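Local coordinates for periplasmic binding protein (Veillonella parvula, PDB 4MO9) that probably captures a solute, perhaps an iron-chelate, in the periplasm and delivers it to an ABC transporter, as TroA-like binding proteins do, at residues K61-T72 against M89-T100. Numbering follows the deposited sequence.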
ATOM      1  N   LYS A  61       4.447   7.263 -19.501  1.00 41.57           N
ATOM      2  CA  LYS A  61       5.796   7.726 -19.812  1.00 43.94           C
ATOM      3  C   LYS A  61       5.972   9.223 -19.582  1.00 43.92           C
ATOM      4  O   LYS A  61       7.101   9.700 -19.450  1.00 43.09           O
ATOM      5  CB  LYS A  61       6.156   7.387 -21.253  1.00 49.92           C
ATOM      6  CG  LYS A  61       6.427   5.917 -21.512  1.00 54.82           C
ATOM      7  CD  LYS A  61       6.639   5.685 -23.005  1.00 60.99           C
ATOM      8  CE  LYS A  61       7.381   4.382 -23.279  1.00 65.01           C
ATOM      9  NZ  LYS A  61       7.589   4.159 -24.740  1.00 67.63           N
ATOM     10  N   ASP A  62       4.856   9.953 -19.539  1.00 42.79           N
ATOM     11  CA  ASP A  62       4.884  11.405 -19.336  1.00 43.09           C
ATOM     12  C   ASP A  62       4.936  11.796 -17.862  1.00 39.48           C
ATOM     13  O   ASP A  62       4.870  12.982 -17.534  1.00 39.07           O
ATOM     14  CB  ASP A  62       3.661  12.066 -19.985  1.00 42.99           C
ATOM     15  CG  ASP A  62       3.662  11.940 -21.495  1.00 49.00           C
ATOM     16  OD1 ASP A  62       4.755  12.002 -22.102  1.00 47.83           O
ATOM     17  OD2 ASP A  62       2.563  11.777 -22.073  1.00 53.70           O
ATOM     18  N   THR A  63       5.041  10.802 -16.983  1.00 35.51           N
ATOM     19  CA  THR A  63       5.075  11.050 -15.542  1.00 32.46           C
ATOM     20  C   THR A  63       6.037  12.163 -15.085  1.00 35.56           C
ATOM     21  O   THR A  63       5.637  13.038 -14.319  1.00 36.56           O
ATOM     22  CB  THR A  63       5.341   9.745 -14.739  1.00 36.99           C
ATOM     23  OG1 THR A  63       4.238   8.850 -14.914  1.00 36.41           O
ATOM     24  CG2 THR A  63       5.489  10.046 -13.264  1.00 33.54           C
ATOM     25  N   PRO A  64       7.301  12.147 -15.547  1.00 38.38           N
ATOM     26  CA  PRO A  64       8.208  13.192 -15.043  1.00 42.50           C
ATOM     27  C   PRO A  64       7.812  14.616 -15.465  1.00 43.26           C
ATOM     28  O   PRO A  64       8.200  15.579 -14.794  1.00 43.41           O
ATOM     29  CB  PRO A  64       9.553  12.831 -15.693  1.00 45.30           C
ATOM     30  CG  PRO A  64       9.437  11.370 -16.039  1.00 44.20           C
ATOM     31  CD  PRO A  64       7.999  11.205 -16.441  1.00 42.08           C
ATOM     32  N   LYS A  65       7.047  14.743 -16.547  1.00 39.50           N
ATOM     33  CA  LYS A  65       6.666  16.058 -17.075  1.00 42.19           C
ATOM     34  C   LYS A  65       5.673  16.842 -16.205  1.00 40.92           C
ATOM     35  O   LYS A  65       5.393  18.013 -16.487  1.00 43.21           O
ATOM     36  CB  LYS A  65       6.093  15.914 -18.483  1.00 43.29           C
ATOM     37  CG  LYS A  65       7.021  15.253 -19.485  1.00 47.82           C
ATOM     38  CD  LYS A  65       6.439  15.368 -20.893  1.00 54.95           C
ATOM     39  CE  LYS A  65       7.341  14.722 -21.936  1.00 60.67           C
ATOM     40  NZ  LYS A  65       7.362  13.231 -21.800  1.00 63.84           N
ATOM     41  N   VAL A  66       5.136  16.212 -15.163  1.00 36.96           N
ATOM     42  CA  VAL A  66       4.171  16.888 -14.291  1.00 35.70           C
ATOM     43  C   VAL A  66       4.646  17.001 -12.839  1.00 36.86           C
ATOM     44  O   VAL A  66       3.917  17.511 -11.979  1.00 34.74           O
ATOM     45  CB  VAL A  66       2.790  16.180 -14.292  1.00 36.91           C
ATOM     46  CG1 VAL A  66       2.256  16.047 -15.716  1.00 37.64           C
ATOM     47  CG2 VAL A  66       2.887  14.820 -13.622  1.00 33.00           C
ATOM     48  N   ILE A  67       5.848  16.510 -12.553  1.00 35.75           N
ATOM     49  CA  ILE A  67       6.349  16.512 -11.176  1.00 33.80           C
ATOM     50  C   ILE A  67       7.422  17.586 -10.987  1.00 37.43           C
ATOM     51  O   ILE A  67       8.455  17.551 -11.656  1.00 38.69           O
ATOM     52  CB  ILE A  67       6.946  15.143 -10.789  1.00 33.29           C
ATOM     53  CG1 ILE A  67       5.880  14.042 -10.869  1.00 34.33           C
ATOM     54  CG2 ILE A  67       7.554  15.201  -9.382  1.00 28.45           C
ATOM     55  CD1 ILE A  67       6.454  12.632 -10.828  1.00 34.11           C
ATOM     56  N   ALA A  68       7.178  18.534 -10.082  1.00 36.62           N
ATOM     57  CA  ALA A  68       8.141  19.603  -9.803  1.00 37.92           C
ATOM     58  C   ALA A  68       9.053  19.268  -8.611  1.00 38.31           C
ATOM     59  O   ALA A  68      10.192  19.759  -8.529  1.00 36.70           O
ATOM     60  CB  ALA A  68       7.414  20.899  -9.542  1.00 37.91           C
ATOM     61  N   GLY A  69       8.541  18.454  -7.686  1.00 34.71           N
ATOM     62  CA  GLY A  69       9.285  18.097  -6.491  1.00 31.60           C
ATOM     63  C   GLY A  69       9.097  16.645  -6.117  1.00 33.35           C
ATOM     64  O   GLY A  69       7.959  16.165  -5.980  1.00 33.91           O
HETATM   65  N   MSE A  70      10.219  15.949  -5.936  1.00 33.77           N
HETATM   66  CA  MSE A  70      10.232  14.525  -5.635  1.00 36.15           C
HETATM   67  C   MSE A  70      10.582  14.321  -4.159  1.00 36.57           C
HETATM   68  O   MSE A  70      11.585  14.857  -3.679  1.00 36.83           O
HETATM   69  CB  MSE A  70      11.271  13.843  -6.536  1.00 38.56           C
HETATM   70  CG  MSE A  70      11.698  12.440  -6.117  1.00 39.88           C
HETATM   71 SE   MSE A  70      10.256  11.121  -6.269  0.59 49.84          SE
HETATM   72  CE  MSE A  70       9.945  11.288  -8.152  1.00 24.73           C
ATOM     73  N   ASP A  71       9.752  13.581  -3.429  1.00 33.76           N
ATOM     74  CA  ASP A  71      10.059  13.277  -2.031  1.00 32.64           C
ATOM     75  C   ASP A  71      11.065  12.129  -1.982  1.00 35.69           C
ATOM     76  O   ASP A  71      11.423  11.572  -3.028  1.00 37.16           O
ATOM     77  CB  ASP A  71       8.797  12.897  -1.251  1.00 33.52           C
ATOM     78  CG  ASP A  71       8.106  11.675  -1.825  1.00 34.71           C
ATOM     79  OD1 ASP A  71       8.156  11.484  -3.059  1.00 34.63           O
ATOM     80  OD2 ASP A  71       7.514  10.894  -1.044  1.00 35.26           O
ATOM     81  N   THR A  72      11.520  11.772  -0.782  1.00 34.64           N
ATOM     82  CA  THR A  72      12.556  10.744  -0.635  1.00 37.29           C
ATOM     83  C   THR A  72      12.024   9.441  -0.055  1.00 38.84           C
ATOM     84  O   THR A  72      12.801   8.557   0.325  1.00 35.58           O
ATOM     85  CB  THR A  72      13.703  11.219   0.270  1.00 39.39           C
ATOM     86  OG1 THR A  72      13.215  11.398   1.600  1.00 39.26           O
ATOM     87  CG2 THR A  72      14.256  12.532  -0.225  1.00 42.00           C
HETATM   88  N   MSE A  89      13.054   4.751 -15.919  1.00 42.18           N
HETATM   89  CA  MSE A  89      12.660   6.147 -16.103  1.00 40.50           C
HETATM   90  C   MSE A  89      13.671   7.053 -15.391  1.00 39.33           C
HETATM   91  O   MSE A  89      13.368   7.623 -14.349  1.00 36.26           O
HETATM   92  CB  MSE A  89      11.254   6.368 -15.530  1.00 38.12           C
HETATM   93  CG  MSE A  89      10.690   7.750 -15.756  1.00 38.32           C
HETATM   94 SE   MSE A  89       8.840   7.826 -15.172  0.61 41.81          SE
HETATM   95  CE  MSE A  89       8.081   6.906 -16.738  1.00 39.12           C
ATOM     96  N   PRO A  90      14.892   7.167 -15.945  1.00 42.15           N
ATOM     97  CA  PRO A  90      15.988   7.866 -15.254  1.00 43.34           C
ATOM     98  C   PRO A  90      15.701   9.331 -14.930  1.00 43.99           C
ATOM     99  O   PRO A  90      16.339   9.891 -14.036  1.00 45.05           O
ATOM    100  CB  PRO A  90      17.167   7.751 -16.234  1.00 47.15           C
ATOM    101  CG  PRO A  90      16.547   7.389 -17.566  1.00 49.41           C
ATOM    102  CD  PRO A  90      15.324   6.586 -17.228  1.00 46.48           C
ATOM    103  N   GLU A  91      14.748   9.937 -15.627  1.00 43.59           N
ATOM    104  CA  GLU A  91      14.427  11.339 -15.382  1.00 48.07           C
ATOM    105  C   GLU A  91      13.876  11.563 -13.980  1.00 42.18           C
ATOM    106  O   GLU A  91      13.861  12.691 -13.490  1.00 39.23           O
ATOM    107  CB  GLU A  91      13.424  11.847 -16.415  1.00 54.35           C
ATOM    108  CG  GLU A  91      13.952  11.896 -17.832  1.00 66.29           C
ATOM    109  CD  GLU A  91      12.858  12.214 -18.829  1.00 76.21           C
ATOM    110  OE1 GLU A  91      11.988  11.340 -19.051  1.00 78.43           O
ATOM    111  OE2 GLU A  91      12.861  13.340 -19.376  1.00 80.92           O
ATOM    112  N   LEU A  92      13.415  10.492 -13.341  1.00 39.13           N
ATOM    113  CA  LEU A  92      12.860  10.601 -11.993  1.00 39.34           C
ATOM    114  C   LEU A  92      13.923  11.066 -10.999  1.00 41.01           C
ATOM    115  O   LEU A  92      13.621  11.797 -10.047  1.00 40.74           O
ATOM    116  CB  LEU A  92      12.275   9.258 -11.534  1.00 36.76           C
ATOM    117  CG  LEU A  92      10.956   8.791 -12.150  1.00 38.67           C
ATOM    118  CD1 LEU A  92      10.560   7.435 -11.577  1.00 37.50           C
ATOM    119  CD2 LEU A  92       9.843   9.816 -11.900  1.00 37.91           C
ATOM    120  N   ALA A  93      15.165  10.642 -11.232  1.00 43.02           N
ATOM    121  CA  ALA A  93      16.273  10.955 -10.331  1.00 42.38           C
ATOM    122  C   ALA A  93      16.844  12.351 -10.585  1.00 45.09           C
ATOM    123  O   ALA A  93      17.756  12.795  -9.874  1.00 46.33           O
ATOM    124  CB  ALA A  93      17.363   9.897 -10.450  1.00 40.67           C
ATOM    125  N   LYS A  94      16.308  13.036 -11.596  1.00 43.00           N
ATOM    126  CA  LYS A  94      16.740  14.395 -11.934  1.00 45.33           C
ATOM    127  C   LYS A  94      15.797  15.464 -11.370  1.00 45.61           C
ATOM    128  O   LYS A  94      16.114  16.650 -11.408  1.00 47.94           O
ATOM    129  CB  LYS A  94      16.819  14.572 -13.454  1.00 50.57           C
ATOM    130  CG  LYS A  94      17.850  13.721 -14.179  1.00 57.53           C
ATOM    131  CD  LYS A  94      17.880  14.117 -15.653  1.00 64.54           C
ATOM    132  CE  LYS A  94      18.741  13.189 -16.501  1.00 70.79           C
ATOM    133  NZ  LYS A  94      18.635  13.550 -17.952  1.00 74.05           N
ATOM    134  N   ILE A  95      14.636  15.050 -10.870  1.00 42.74           N
ATOM    135  CA  ILE A  95      13.668  15.994 -10.322  1.00 40.87           C
ATOM    136  C   ILE A  95      14.166  16.510  -8.969  1.00 41.31           C
ATOM    137  O   ILE A  95      14.605  15.720  -8.131  1.00 43.07           O
ATOM    138  CB  ILE A  95      12.278  15.328 -10.146  1.00 43.08           C
ATOM    139  CG1 ILE A  95      11.758  14.797 -11.491  1.00 42.54           C
ATOM    140  CG2 ILE A  95      11.279  16.305  -9.531  1.00 40.64           C
ATOM    141  CD1 ILE A  95      10.533  13.878 -11.353  1.00 40.01           C
ATOM    142  N   PRO A  96      14.113  17.837  -8.756  1.00 42.13           N
ATOM    143  CA  PRO A  96      14.517  18.417  -7.468  1.00 43.16           C
ATOM    144  C   PRO A  96      13.876  17.682  -6.292  1.00 40.14           C
ATOM    145  O   PRO A  96      12.685  17.362  -6.345  1.00 40.84           O
ATOM    146  CB  PRO A  96      13.987  19.852  -7.560  1.00 44.10           C
ATOM    147  CG  PRO A  96      14.084  20.170  -9.027  1.00 44.05           C
ATOM    148  CD  PRO A  96      13.732  18.877  -9.733  1.00 42.01           C
ATOM    149  N   VAL A  97      14.665  17.402  -5.260  1.00 37.54           N
ATOM    150  CA  VAL A  97      14.199  16.646  -4.101  1.00 39.54           C
ATOM    151  C   VAL A  97      13.576  17.582  -3.060  1.00 38.77           C
ATOM    152  O   VAL A  97      14.083  18.690  -2.855  1.00 40.33           O
ATOM    153  CB  VAL A  97      15.373  15.853  -3.482  1.00 43.99           C
ATOM    154  CG1 VAL A  97      14.991  15.246  -2.143  1.00 43.71           C
ATOM    155  CG2 VAL A  97      15.838  14.760  -4.440  1.00 43.16           C
ATOM    156  N   VAL A  98      12.472  17.166  -2.432  1.00 34.10           N
ATOM    157  CA  VAL A  98      11.878  17.936  -1.332  1.00 34.52           C
ATOM    158  C   VAL A  98      11.794  17.097  -0.055  1.00 36.91           C
ATOM    159  O   VAL A  98      11.781  15.862  -0.113  1.00 36.51           O
ATOM    160  CB  VAL A  98      10.452  18.460  -1.662  1.00 31.29           C
ATOM    161  CG1 VAL A  98      10.493  19.417  -2.828  1.00 34.08           C
ATOM    162  CG2 VAL A  98       9.511  17.297  -1.971  1.00 29.41           C
ATOM    163  N   GLY A  99      11.731  17.761   1.097  1.00 34.78           N
ATOM    164  CA  GLY A  99      11.601  17.042   2.351  1.00 38.33           C
ATOM    165  C   GLY A  99      10.231  16.399   2.494  1.00 37.96           C
ATOM    166  O   GLY A  99       9.382  16.505   1.596  1.00 37.40           O
ATOM    167  N   THR A 100      10.007  15.738   3.627  1.00 35.03           N
ATOM    168  CA  THR A 100       8.717  15.125   3.911  1.00 33.18           C
ATOM    169  C   THR A 100       8.055  15.821   5.105  1.00 34.03           C
ATOM    170  O   THR A 100       8.711  16.087   6.113  1.00 37.24           O
ATOM    171  CB  THR A 100       8.889  13.607   4.154  1.00 37.28           C
ATOM    172  OG1 THR A 100       9.235  12.975   2.911  1.00 38.56           O
ATOM    173  CG2 THR A 100       7.609  12.985   4.670  1.00 36.54           C
TER
HETATM  174  O   HOH W   1       7.309  11.642   1.627  1.00 40.08           O
HETATM  175  O   HOH W   2      11.258  13.750   1.286  1.00 43.02           O
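M70 and V97 form a single parallel bridge: M70 N donates almost straight to P96 O (2.9 Å, N-H...O 174°), and V98 N returns a bond to M70 O (2.8 Å), reaching it from above the carbonyl plane. V97 CA also leans on M70 O. Next to this bridge I95 packs on I67 and M70. Its CD1 meets I67 CG2 at 3.8 Å, the two side chains crossing at about a right angle, while its CG2 lies against M70 CB. With CG anti to the backbone N (chi1 164°) and bends at chi2 and chi3, M70, a selenomethionine like M89, brings its methyl CE to L92 CD2 (4.0 Å). Farther along, M89 SE presses on the P64 ring at CG (3.7 Å). The bridge lies just beyond a corner at A68, after strand 67-69 at the edge of the four-stranded parallel sheet in this periplasmic-binding-protein lobe; the loop after helix 79-88 comes back alongside M70. Two waters tie the far ends: one donates to D71 OD2 and bonds T100 OG1, the other accepts from T72 N, donates to V98 O and also bonds T100 OG1. S46 OG hydrogen-bonds D71 OD1, and D76 OD2 hydrogen-bonds T72 OG1; the T100 side chain lies about 6 Å from the bound trimethylamine oxide.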